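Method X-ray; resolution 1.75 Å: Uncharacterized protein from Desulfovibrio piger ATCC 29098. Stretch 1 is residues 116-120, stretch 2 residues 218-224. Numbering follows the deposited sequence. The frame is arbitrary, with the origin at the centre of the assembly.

Stretch 1 (116-120) RSDLS
Stretch 2 218-224: GSFTVID

The contact between residues 116-120 and 218-224 is a carboxylate clamp: one buried aspartate on an irregular segment reaches a β-strand and accepts hydrogen bonds from two of its hydroxyl side chains, with a small apolar contact alongside. The touching residues are at least 101 positions apart in sequence, and the two segments together bury 264 Å² against one another.

Alternation along a strand is the principle at work. From S219 to D224 the chain is extended, with phi between about -143° and -115° and psi between 118° and 156°, so successive side chains emerge on opposite faces. The CA-to-CB bonds of S219, T221 and I223 point toward the other stretch, whereas those of F220 and V222 point away. G218, just before the strand, has phi/psi of 68/36, a positive phi that by itself favours glycine.

The facing segment has no regular helix or strand at its centre. R116 starts at 63/13, S117 is extended at -84/180, D118 turns to -84/0, and L119 opens again at -91/144. This path directs the CA-to-CB bond of D118 toward the strand and sets the register, its CA lying 5.6 Å from the CA of T221. Within the segment, the backbone N of L119 donates to OG of S117 (3.1 Å, with an N-H...O angle of 152°), tying the residues that flank D118; S117 takes the p rotamer, chi1 78°.

D118 adopts chi1 m (-69°) with chi2 -77°, which spreads its two oxygens between alternate strand residues. The hydroxyl OG of S219, in the p rotamer (chi1 51°), donates to OD1 of D118 at 2.6 Å; OG1 of T221, in the m rotamer (chi1 -63°), donates to OD2 of D118, also at 2.6 Å. Such short distances suit hydroxyl donors meeting a carboxylate. Proximity alone is not bonding, however: OD2 of D118 is 3.3 Å from the backbone N of T221, but the angle is poor. OD1 of D118 is also hydrogen-bonded elsewhere in the structure.

Beside this polar centre, the chemistry becomes apolar. The CA-to-CB bond of L119 points sideways, but its m, p rotamer (chi1 -78°, chi2 70°) brings the end of the side chain nearer the strand. CD1 of L119 lies 3.7 Å from CD1 of I223, which is m, t (chi1 -47°, chi2 163°), and 4.1 Å from CG2 of T221. Threonine thus serves both chemistries, its hydroxyl bonding to aspartate while its methyl meets leucine.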

# COMPACT_ATOMS: atom_id res chain seq x y z
N ARG A 116 -12.43 7.91 2.89
CA ARG A 116 -12.28 9.16 3.64
C ARG A 116 -11.03 9.14 4.54
O ARG A 116 -10.89 10.02 5.40
CB ARG A 116 -13.54 9.49 4.45
CG ARG A 116 -14.76 9.60 3.53
CD ARG A 116 -16.06 9.69 4.29
NE ARG A 116 -16.16 10.91 5.06
CZ ARG A 116 -17.24 11.23 5.77
NH1 ARG A 116 -18.29 10.41 5.80
NH2 ARG A 116 -17.28 12.36 6.46
N SER A 117 -10.13 8.15 4.35
CA SER A 117 -8.88 8.03 5.11
C SER A 117 -7.77 8.90 4.52
O SER A 117 -7.95 9.58 3.50
CB SER A 117 -8.41 6.57 5.19
OG SER A 117 -7.78 6.17 3.98
N ASP A 118 -6.59 8.85 5.17
CA ASP A 118 -5.39 9.56 4.73
C ASP A 118 -4.65 8.78 3.67
O ASP A 118 -3.70 9.29 3.09
CB ASP A 118 -4.53 9.93 5.92
CG ASP A 118 -5.26 10.99 6.72
OD1 ASP A 118 -5.25 12.13 6.30
OD2 ASP A 118 -5.98 10.63 7.69
N LEU A 119 -5.16 7.60 3.31
CA LEU A 119 -4.64 6.81 2.18
C LEU A 119 -5.39 7.21 0.91
O LEU A 119 -6.60 7.46 1.00
CB LEU A 119 -4.88 5.32 2.45
CG LEU A 119 -3.98 4.54 3.40
CD1 LEU A 119 -4.18 4.98 4.85
CD2 LEU A 119 -4.36 3.08 3.36
N SER A 120 -4.72 7.25 -0.25
CA SER A 120 -5.34 7.48 -1.54
C SER A 120 -5.65 6.14 -2.17
O SER A 120 -5.10 5.14 -1.72
CB SER A 120 -4.42 8.28 -2.45
OG SER A 120 -4.24 9.61 -1.99
N GLY A 218 -4.88 18.24 8.10
CA GLY A 218 -5.09 18.23 9.55
C GLY A 218 -5.69 16.91 10.00
O GLY A 218 -6.55 16.87 10.88
N SER A 219 -5.28 15.81 9.35
CA SER A 219 -5.83 14.50 9.67
C SER A 219 -4.76 13.43 9.74
O SER A 219 -3.71 13.54 9.09
CB SER A 219 -6.88 14.09 8.64
OG SER A 219 -6.40 14.22 7.31
N PHE A 220 -5.06 12.36 10.49
CA PHE A 220 -4.18 11.19 10.53
C PHE A 220 -5.01 9.91 10.61
O PHE A 220 -6.10 9.91 11.20
CB PHE A 220 -3.16 11.27 11.68
CG PHE A 220 -3.75 11.26 13.06
CD1 PHE A 220 -4.17 12.44 13.67
CD2 PHE A 220 -3.85 10.07 13.78
CE1 PHE A 220 -4.70 12.43 14.97
CE2 PHE A 220 -4.38 10.06 15.08
CZ PHE A 220 -4.80 11.24 15.67
N THR A 221 -4.51 8.84 9.98
CA THR A 221 -5.17 7.53 9.96
C THR A 221 -4.27 6.51 10.65
O THR A 221 -3.08 6.44 10.35
CB THR A 221 -5.52 7.14 8.49
OG1 THR A 221 -6.46 8.11 7.98
CG2 THR A 221 -6.13 5.76 8.38
N VAL A 222 -4.85 5.69 11.55
CA VAL A 222 -4.07 4.62 12.18
C VAL A 222 -4.70 3.28 11.76
O VAL A 222 -5.88 3.10 11.95
CB VAL A 222 -3.96 4.78 13.72
CG1 VAL A 222 -3.17 3.62 14.34
CG2 VAL A 222 -3.33 6.12 14.09
N ILE A 223 -3.90 2.36 11.19
CA ILE A 223 -4.44 1.06 10.79
C ILE A 223 -3.73 -0.05 11.56
O ILE A 223 -2.49 -0.13 11.54
CB ILE A 223 -4.30 0.80 9.25
CG1 ILE A 223 -4.77 2.02 8.39
CG2 ILE A 223 -5.09 -0.48 8.87
CD1 ILE A 223 -4.25 1.93 6.96
N ASP A 224 -4.54 -0.94 12.15
CA ASP A 224 -4.08 -2.09 12.91
C ASP A 224 -4.49 -3.35 12.22
O ASP A 224 -5.69 -3.60 12.08
CB ASP A 224 -4.63 -2.09 14.33
CG ASP A 224 -4.03 -1.09 15.27
OD1 ASP A 224 -2.92 -1.35 15.76
OD2 ASP A 224 -4.77 -0.16 15.71